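Flavin-dependent monooxygenase, oxygenase subunit HsaA (Rhodococcus sp., PDB 2RFQ) catalyses the flavin-dependent ortho-hydroxylation of the steroid catabolite 3-HSA to the catechol 3,4-DHSA during cholesterol breakdown, using FMNH2 and O2. Local coordinates at residues M41-P55 against V85-A97. Numbering follows the deposited sequence. Where two conformers were deposited one is given.
Sequences MKALQETGFFRLLQP and VSSIIGVHNWHLA
Phe49 and Phe50 reach helix 85-96 through different first torsions: CG of Phe49 is anti to its backbone N (chi1 170°), whereas that of Phe50 is anti to its carbonyl carbon (chi1 -66°). The Phe49 ring meets Ser86 edge-on, CE2 lying 3.2 Å from Ser86 O near the ring plane. Phe50 brings its CD1 edge to the CA of Gly90 and sets CE1 4.1 Å from Ile89 CG2; CD2 of Phe49 lies over one face of the Phe50 ring. Gly90 suits this spot, since a beta carbon would crowd Phe49 CE2.

Just before the type I turn Arg51-Gln54, Asn93 ND2 donates to Phe50 O at 2.9 Å, the N-H fairly straight at 158°. The oxygen lies close to the amide plane, but the nitrogen sits well above the carbonyl plane. A water also donates to Phe50 O, donates to Gly90 O and accepts from Leu53 N, satisfying these buried backbone groups. A leucine in place of Asn93 would probably leave Phe50 O without its amide donor, weakening the tie between this backbone and helix 85-96.

Next along the helix, Leu53 CB rests 3.8 Å from Trp94 CB, and Pro55 CG presses tightly on Ala97 CB at 3.4 Å. At the other end selenomethionine Met41, bent at chi2 and chi3, lays CE 4.0 Å from Ile89 CD1 and touches Val85, which neighbours Ser143, a probable FMN-binding residue. Helix 38-47 ends in a Schellman motif at Gly48, and the following residues 49-55 carry most of the packing on helix 80-96, within the all-helical N-terminal domain of the acyl-CoA dehydrogenase fold.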
HETATM    1  N   MSE A  41     -36.488  11.131  -9.419  1.00  8.26           N
HETATM    2  CA  MSE A  41     -36.433  12.408  -8.678  1.00  8.90           C
HETATM    3  C   MSE A  41     -37.790  12.675  -8.000  1.00  8.16           C
HETATM    4  O   MSE A  41     -37.830  13.146  -6.852  1.00  8.49           O
HETATM    5  CB  MSE A  41     -36.008  13.564  -9.594  1.00  8.77           C
HETATM    6  CG  MSE A  41     -34.588  13.431 -10.157  1.00 11.20           C
HETATM    7 SE   MSE A  41     -33.230  13.496  -8.715  1.00 20.25          SE
HETATM    8  CE  MSE A  41     -33.254  15.411  -8.345  1.00 17.33           C
ATOM      9  N   LYS A  42     -38.894  12.361  -8.690  1.00  8.42           N
ATOM     10  CA  LYS A  42     -40.225  12.517  -8.100  1.00  9.73           C
ATOM     11  C   LYS A  42     -40.390  11.616  -6.873  1.00  9.17           C
ATOM     12  O   LYS A  42     -40.857  12.070  -5.825  1.00  8.80           O
ATOM     13  CB  LYS A  42     -41.290  12.218  -9.156  1.00  9.78           C
ATOM     14  CG  LYS A  42     -42.715  12.338  -8.660  1.00 13.78           C
ATOM     15  CD  LYS A  42     -43.689  12.181  -9.840  1.00 18.04           C
ATOM     16  CE  LYS A  42     -45.163  12.219  -9.379  1.00 20.91           C
ATOM     17  NZ  LYS A  42     -45.587  10.940  -8.749  1.00 23.77           N
ATOM     18  N   ALA A  43     -39.961  10.359  -6.992  1.00  9.03           N
ATOM     19  CA  ALA A  43     -40.089   9.417  -5.875  1.00  8.86           C
ATOM     20  C   ALA A  43     -39.227   9.886  -4.710  1.00  8.52           C
ATOM     21  O   ALA A  43     -39.654   9.812  -3.547  1.00  8.75           O
ATOM     22  CB  ALA A  43     -39.688   8.038  -6.297  1.00  9.46           C
ATOM     23  N   LEU A  44     -38.018  10.356  -5.018  1.00  8.55           N
ATOM     24  CA  LEU A  44     -37.128  10.885  -3.968  1.00  8.41           C
ATOM     25  C   LEU A  44     -37.786  12.074  -3.244  1.00  9.27           C
ATOM     26  O   LEU A  44     -37.785  12.138  -1.998  1.00  8.71           O
ATOM     27  CB  LEU A  44     -35.770  11.275  -4.550  1.00  9.19           C
ATOM     28  CG  LEU A  44     -34.892  10.057  -4.882  1.00  8.59           C
ATOM     29  CD1 LEU A  44     -33.769  10.514  -5.801  1.00 11.67           C
ATOM     30  CD2 LEU A  44     -34.368   9.376  -3.599  1.00 11.11           C
ATOM     31  N   GLN A  45     -38.391  12.971  -4.022  1.00  8.97           N
ATOM     32  CA  GLN A  45     -39.107  14.119  -3.463  1.00  9.75           C
ATOM     33  C   GLN A  45     -40.215  13.616  -2.515  1.00  9.67           C
ATOM     34  O   GLN A  45     -40.351  14.095  -1.385  1.00  9.42           O
ATOM     35  CB  GLN A  45     -39.704  14.989  -4.576  1.00 10.02           C
ATOM     36  CG  GLN A  45     -40.575  16.139  -4.063  1.00 10.46           C
ATOM     37  CD  GLN A  45     -41.182  16.980  -5.176  1.00 10.96           C
ATOM     38  OE1 GLN A  45     -40.511  17.356  -6.131  1.00 12.29           O
ATOM     39  NE2 GLN A  45     -42.465  17.276  -5.056  1.00 11.95           N
ATOM     40  N   GLU A  46     -40.977  12.627  -2.975  1.00  9.16           N
ATOM     41  CA  GLU A  46     -42.087  12.102  -2.176  1.00  9.55           C
ATOM     42  C   GLU A  46     -41.650  11.414  -0.877  1.00  9.35           C
ATOM     43  O   GLU A  46     -42.436  11.326   0.063  1.00 10.65           O
ATOM     44  CB  GLU A  46     -42.988  11.207  -3.025  1.00 10.16           C
ATOM     45  CG  GLU A  46     -43.708  11.987  -4.116  1.00 13.59           C
ATOM     46  CD  GLU A  46     -44.346  11.094  -5.173  1.00 19.00           C
ATOM     47  OE1 GLU A  46     -44.159   9.852  -5.126  1.00 20.65           O
ATOM     48  OE2 GLU A  46     -45.031  11.648  -6.062  1.00 20.44           O
ATOM     49  N   THR A  47     -40.396  10.969  -0.797  1.00  8.95           N
ATOM     50  CA  THR A  47     -39.913  10.402   0.480  1.00  8.37           C
ATOM     51  C   THR A  47     -39.727  11.485   1.544  1.00  8.31           C
ATOM     52  O   THR A  47     -39.674  11.171   2.720  1.00  8.60           O
ATOM     53  CB  THR A  47     -38.562   9.683   0.360  1.00  7.42           C
ATOM     54  OG1 THR A  47     -37.502  10.640   0.098  1.00  8.63           O
ATOM     55  CG2 THR A  47     -38.627   8.597  -0.717  1.00  8.95           C
ATOM     56  N   GLY A  48     -39.596  12.737   1.112  1.00  8.14           N
ATOM     57  CA  GLY A  48     -39.215  13.835   2.002  1.00  8.24           C
ATOM     58  C   GLY A  48     -37.723  14.131   2.017  1.00  8.76           C
ATOM     59  O   GLY A  48     -37.261  15.042   2.707  1.00  8.11           O
ATOM     60  N   PHE A  49     -36.956  13.359   1.247  1.00  7.93           N
ATOM     61  CA  PHE A  49     -35.506  13.482   1.248  1.00  7.61           C
ATOM     62  C   PHE A  49     -34.993  14.911   1.039  1.00  7.44           C
ATOM     63  O   PHE A  49     -34.116  15.364   1.769  1.00  8.96           O
ATOM     64  CB  PHE A  49     -34.857  12.575   0.180  1.00  7.40           C
ATOM     65  CG  PHE A  49     -33.382  12.880   0.011  1.00  6.96           C
ATOM     66  CD1 PHE A  49     -32.462  12.443   0.980  1.00  8.48           C
ATOM     67  CD2 PHE A  49     -32.933  13.663  -1.053  1.00  8.05           C
ATOM     68  CE1 PHE A  49     -31.104  12.783   0.891  1.00  7.28           C
ATOM     69  CE2 PHE A  49     -31.567  13.992  -1.177  1.00  8.54           C
ATOM     70  CZ  PHE A  49     -30.648  13.552  -0.182  1.00  7.46           C
ATOM     71  N   PHE A  50     -35.499  15.596   0.016  1.00  8.27           N
ATOM     72  CA  PHE A  50     -34.965  16.934  -0.292  1.00  8.65           C
ATOM     73  C   PHE A  50     -35.287  17.940   0.820  1.00  8.71           C
ATOM     74  O   PHE A  50     -34.577  18.931   0.976  1.00  8.68           O
ATOM     75  CB  PHE A  50     -35.420  17.427  -1.665  1.00  8.61           C
ATOM     76  CG  PHE A  50     -34.866  16.599  -2.799  1.00  8.28           C
ATOM     77  CD1 PHE A  50     -33.500  16.592  -3.057  1.00  9.02           C
ATOM     78  CD2 PHE A  50     -35.710  15.798  -3.563  1.00  8.79           C
ATOM     79  CE1 PHE A  50     -32.961  15.783  -4.075  1.00 11.94           C
ATOM     80  CE2 PHE A  50     -35.183  14.979  -4.598  1.00  8.84           C
ATOM     81  CZ  PHE A  50     -33.817  14.990  -4.846  1.00  9.70           C
ATOM     82  N   ARG A  51     -36.318  17.641   1.607  1.00  9.41           N
ATOM     83  CA  ARG A  51     -36.684  18.512   2.734  1.00  8.80           C
ATOM     84  C   ARG A  51     -35.785  18.336   3.959  1.00  9.04           C
ATOM     85  O   ARG A  51     -35.885  19.116   4.903  1.00  8.03           O
ATOM     86  CB  ARG A  51     -38.145  18.261   3.154  1.00  9.34           C
ATOM     87  CG  ARG A  51     -39.129  18.533   2.051  1.00 10.57           C
ATOM     88  CD  ARG A  51     -40.535  18.530   2.644  1.00 12.50           C
ATOM     89  NE  ARG A  51     -41.533  19.046   1.711  1.00 16.27           N
ATOM     90  CZ  ARG A  51     -41.759  20.338   1.453  1.00 18.84           C
ATOM     91  NH1 ARG A  51     -41.035  21.308   2.036  1.00 18.61           N
ATOM     92  NH2 ARG A  51     -42.725  20.664   0.598  1.00 19.01           N
ATOM     93  N   LEU A  52     -34.910  17.330   3.951  1.00  8.83           N
ATOM     94  CA  LEU A  52     -34.133  17.020   5.153  1.00  8.49           C
ATOM     95  C   LEU A  52     -33.366  18.214   5.741  1.00  8.56           C
ATOM     96  O   LEU A  52     -33.467  18.449   6.943  1.00  8.60           O
ATOM     97  CB  LEU A  52     -33.191  15.839   4.934  1.00  8.96           C
ATOM     98  CG  LEU A  52     -33.871  14.472   5.003  1.00  8.04           C
ATOM     99  CD1 LEU A  52     -32.862  13.381   4.598  1.00  8.37           C
ATOM    100  CD2 LEU A  52     -34.433  14.184   6.386  1.00  9.01           C
ATOM    101  N   LEU A  53     -32.609  18.941   4.915  1.00  7.58           N
ATOM    102  CA  LEU A  53     -31.871  20.118   5.421  1.00  8.43           C
ATOM    103  C   LEU A  53     -32.580  21.454   5.120  1.00  8.51           C
ATOM    104  O   LEU A  53     -31.995  22.535   5.306  1.00  8.78           O
ATOM    105  CB  LEU A  53     -30.428  20.145   4.905  1.00  9.06           C
ATOM    106  CG  LEU A  53     -29.578  18.934   5.327  1.00  8.58           C
ATOM    107  CD1 LEU A  53     -28.190  19.089   4.747  1.00 11.98           C
ATOM    108  CD2 LEU A  53     -29.477  18.782   6.845  1.00 11.00           C
ATOM    109  N   GLN A  54     -33.813  21.367   4.618  1.00  8.61           N
ATOM    110  CA  GLN A  54     -34.619  22.564   4.352  1.00  8.68           C
ATOM    111  C   GLN A  54     -35.187  23.137   5.667  1.00  8.56           C
ATOM    112  O   GLN A  54     -35.499  22.372   6.575  1.00  8.82           O
ATOM    113  CB  GLN A  54     -35.745  22.209   3.386  1.00  9.17           C
ATOM    114  CG  GLN A  54     -36.606  23.381   2.962  1.00 10.60           C
ATOM    115  CD  GLN A  54     -37.680  22.954   1.978  1.00 13.12           C
ATOM    116  OE1 GLN A  54     -38.286  21.897   2.143  1.00 15.02           O
ATOM    117  NE2 GLN A  54     -37.932  23.775   0.962  1.00 12.12           N
ATOM    118  N   PRO A  55     -35.239  24.476   5.793  1.00  9.35           N
ATOM    119  CA  PRO A  55     -35.761  25.092   7.041  1.00  9.26           C
ATOM    120  C   PRO A  55     -37.205  24.735   7.373  1.00 10.46           C
ATOM    121  O   PRO A  55     -38.029  24.488   6.472  1.00 10.97           O
ATOM    122  CB  PRO A  55     -35.583  26.605   6.799  1.00 10.21           C
ATOM    123  CG  PRO A  55     -34.397  26.669   5.829  1.00  9.56           C
ATOM    124  CD  PRO A  55     -34.670  25.500   4.886  1.00  8.96           C
ATOM    125  N   VAL A  85     -26.243  12.931  -7.186  1.00  8.76           N
ATOM    126  CA  VAL A  85     -27.177  14.049  -7.440  1.00  9.26           C
ATOM    127  C   VAL A  85     -27.998  14.379  -6.192  1.00  9.13           C
ATOM    128  O   VAL A  85     -28.184  15.560  -5.857  1.00  9.35           O
ATOM    129  CB  VAL A  85     -28.089  13.708  -8.629  1.00  8.05           C
ATOM    130  CG1 VAL A  85     -29.241  14.707  -8.776  1.00  9.25           C
ATOM    131  CG2 VAL A  85     -27.248  13.654  -9.909  1.00  9.42           C
ATOM    132  N   SER A  86     -28.471  13.345  -5.499  1.00  9.36           N
ATOM    133  CA  SER A  86     -29.319  13.543  -4.324  1.00  9.34           C
ATOM    134  C   SER A  86     -28.556  14.329  -3.261  1.00  9.28           C
ATOM    135  O   SER A  86     -29.071  15.270  -2.659  1.00  8.78           O
ATOM    136  CB  SER A  86     -29.780  12.193  -3.755  1.00  9.60           C
ATOM    137  OG  SER A  86     -30.720  11.574  -4.652  1.00 11.01           O
ATOM    138  N   SER A  87     -27.310  13.950  -3.051  1.00  8.64           N
ATOM    139  CA  SER A  87     -26.507  14.614  -2.032  1.00  8.93           C
ATOM    140  C   SER A  87     -26.314  16.097  -2.332  1.00  9.15           C
ATOM    141  O   SER A  87     -26.557  16.959  -1.474  1.00  9.02           O
ATOM    142  CB  SER A  87     -25.151  13.944  -1.956  1.00  8.99           C
ATOM    143  OG  SER A  87     -24.442  14.417  -0.811  1.00  9.43           O
ATOM    144  N   ILE A  88     -25.903  16.401  -3.569  1.00  8.83           N
ATOM    145  CA  ILE A  88     -25.561  17.784  -3.920  1.00 10.42           C
ATOM    146  C   ILE A  88     -26.824  18.660  -3.974  1.00  9.84           C
ATOM    147  O   ILE A  88     -26.870  19.753  -3.365  1.00 10.07           O
ATOM    148  CB  ILE A  88     -24.716  17.832  -5.203  1.00 11.44           C
ATOM    149  CG1 ILE A  88     -23.390  17.115  -4.938  1.00 13.41           C
ATOM    150  CG2 ILE A  88     -24.382  19.266  -5.556  1.00 13.88           C
ATOM    151  CD1 ILE A  88     -22.768  16.363  -6.141  1.00 17.11           C
ATOM    152  N   ILE A  89     -27.855  18.187  -4.660  1.00  9.40           N
ATOM    153  CA  ILE A  89     -29.096  18.963  -4.720  0.50  8.97           C
ATOM    154  C   ILE A  89     -29.703  19.119  -3.314  1.00  9.19           C
ATOM    155  O   ILE A  89     -30.198  20.184  -2.967  1.00  9.12           O
ATOM    156  CB  ILE A  89     -30.109  18.381  -5.742  0.50  8.87           C
ATOM    157  CG1 ILE A  89     -29.492  18.379  -7.154  0.50  9.92           C
ATOM    158  CG2 ILE A  89     -31.397  19.185  -5.733  0.50  7.90           C
ATOM    159  CD1 ILE A  89     -30.489  18.250  -8.288  0.50  8.76           C
ATOM    160  N   GLY A  90     -29.619  18.069  -2.502  1.00  8.96           N
ATOM    161  CA  GLY A  90     -30.151  18.135  -1.147  1.00  8.87           C
ATOM    162  C   GLY A  90     -29.423  19.184  -0.311  1.00  9.02           C
ATOM    163  O   GLY A  90     -30.041  19.901   0.474  1.00 10.27           O
ATOM    164  N   VAL A  91     -28.101  19.274  -0.468  1.00  8.57           N
ATOM    165  CA  VAL A  91     -27.334  20.210   0.358  1.00  8.90           C
ATOM    166  C   VAL A  91     -27.603  21.665  -0.042  1.00  8.12           C
ATOM    167  O   VAL A  91     -27.412  22.582   0.756  1.00  9.11           O
ATOM    168  CB  VAL A  91     -25.826  19.880   0.382  1.00  9.37           C
ATOM    169  CG1 VAL A  91     -25.071  20.643  -0.717  1.00 10.86           C
ATOM    170  CG2 VAL A  91     -25.249  20.229   1.766  1.00  9.52           C
ATOM    171  N   HIS A  92     -28.061  21.885  -1.281  1.00  7.41           N
ATOM    172  CA  HIS A  92     -28.374  23.252  -1.698  1.00  8.76           C
ATOM    173  C   HIS A  92     -29.518  23.837  -0.891  1.00  8.62           C
ATOM    174  O   HIS A  92     -29.631  25.046  -0.787  1.00  9.64           O
ATOM    175  CB  HIS A  92     -28.677  23.314  -3.186  1.00  9.23           C
ATOM    176  CG  HIS A  92     -27.539  22.845  -4.020  1.00  9.53           C
ATOM    177  ND1 HIS A  92     -27.718  22.222  -5.236  1.00 10.86           N
ATOM    178  CD2 HIS A  92     -26.205  22.836  -3.780  1.00 10.52           C
ATOM    179  CE1 HIS A  92     -26.537  21.888  -5.729  1.00 11.18           C
ATOM    180  NE2 HIS A  92     -25.608  22.245  -4.863  1.00 12.64           N
ATOM    181  N   ASN A  93     -30.358  22.979  -0.317  1.00  8.73           N
ATOM    182  CA  ASN A  93     -31.478  23.459   0.522  1.00  8.31           C
ATOM    183  C   ASN A  93     -30.985  23.954   1.875  1.00  9.58           C
ATOM    184  O   ASN A  93     -31.601  24.826   2.490  1.00 10.74           O
ATOM    185  CB  ASN A  93     -32.579  22.395   0.634  1.00  8.59           C
ATOM    186  CG  ASN A  93     -33.310  22.186  -0.699  1.00  8.99           C
ATOM    187  OD1 ASN A  93     -33.105  22.948  -1.652  1.00  9.08           O
ATOM    188  ND2 ASN A  93     -34.130  21.142  -0.784  1.00 10.50           N
ATOM    189  N   TRP A  94     -29.855  23.406   2.296  1.00  9.09           N
ATOM    190  CA  TRP A  94     -29.117  23.910   3.444  1.00  8.75           C
ATOM    191  C   TRP A  94     -28.475  25.264   3.074  1.00  9.38           C
ATOM    192  O   TRP A  94     -28.578  26.247   3.812  1.00  9.32           O
ATOM    193  CB  TRP A  94     -28.036  22.882   3.860  1.00  9.25           C
ATOM    194  CG  TRP A  94     -27.168  23.302   5.032  1.00  8.98           C
ATOM    195  CD1 TRP A  94     -27.361  22.989   6.356  1.00  9.59           C
ATOM    196  CD2 TRP A  94     -25.971  24.100   4.979  1.00  9.51           C
ATOM    197  NE1 TRP A  94     -26.370  23.570   7.137  1.00  8.68           N
ATOM    198  CE2 TRP A  94     -25.499  24.238   6.313  1.00  9.31           C
ATOM    199  CE3 TRP A  94     -25.247  24.698   3.937  1.00  7.84           C
ATOM    200  CZ2 TRP A  94     -24.351  24.950   6.630  1.00 10.34           C
ATOM    201  CZ3 TRP A  94     -24.079  25.439   4.271  1.00  9.90           C
ATOM    202  CH2 TRP A  94     -23.663  25.551   5.599  1.00  9.71           C
ATOM    203  N   HIS A  95     -27.803  25.309   1.932  1.00  8.82           N
ATOM    204  CA  HIS A  95     -27.121  26.544   1.505  1.00  9.32           C
ATOM    205  C   HIS A  95     -28.118  27.697   1.352  1.00  9.79           C
ATOM    206  O   HIS A  95     -27.864  28.815   1.828  1.00  8.82           O
ATOM    207  CB  HIS A  95     -26.362  26.308   0.183  1.00  9.50           C
ATOM    208  CG  HIS A  95     -25.421  27.422  -0.185  1.00 10.07           C
ATOM    209  ND1 HIS A  95     -24.753  27.451  -1.389  1.00  9.47           N
ATOM    210  CD2 HIS A  95     -25.026  28.533   0.492  1.00 10.41           C
ATOM    211  CE1 HIS A  95     -23.988  28.531  -1.448  1.00  9.85           C
ATOM    212  NE2 HIS A  95     -24.121  29.197  -0.312  1.00 10.65           N
ATOM    213  N   LEU A  96     -29.276  27.429   0.745  1.00  9.87           N
ATOM    214  CA  LEU A  96     -30.249  28.500   0.543  1.00 10.63           C
ATOM    215  C   LEU A  96     -30.782  29.076   1.858  1.00 10.12           C
ATOM    216  O   LEU A  96     -31.157  30.240   1.915  1.00 10.32           O
ATOM    217  CB  LEU A  96     -31.406  28.036  -0.345  1.00 11.46           C
ATOM    218  CG  LEU A  96     -32.347  29.148  -0.825  1.00 11.93           C
ATOM    219  CD1 LEU A  96     -31.624  30.196  -1.656  1.00 12.28           C
ATOM    220  CD2 LEU A  96     -33.551  28.579  -1.604  1.00 12.78           C
ATOM    221  N   ALA A  97     -30.826  28.258   2.909  1.00  9.51           N
ATOM    222  CA  ALA A  97     -31.252  28.709   4.240  1.00 10.23           C
ATOM    223  C   ALA A  97     -30.400  29.861   4.766  1.00 10.37           C
ATOM    224  O   ALA A  97     -30.821  30.566   5.677  1.00 10.31           O
ATOM    225  CB  ALA A  97     -31.188  27.549   5.219  1.00 10.44           C
TER
HETATM  226  O   HOH W   1     -32.010  18.804   2.067  1.00  8.64           O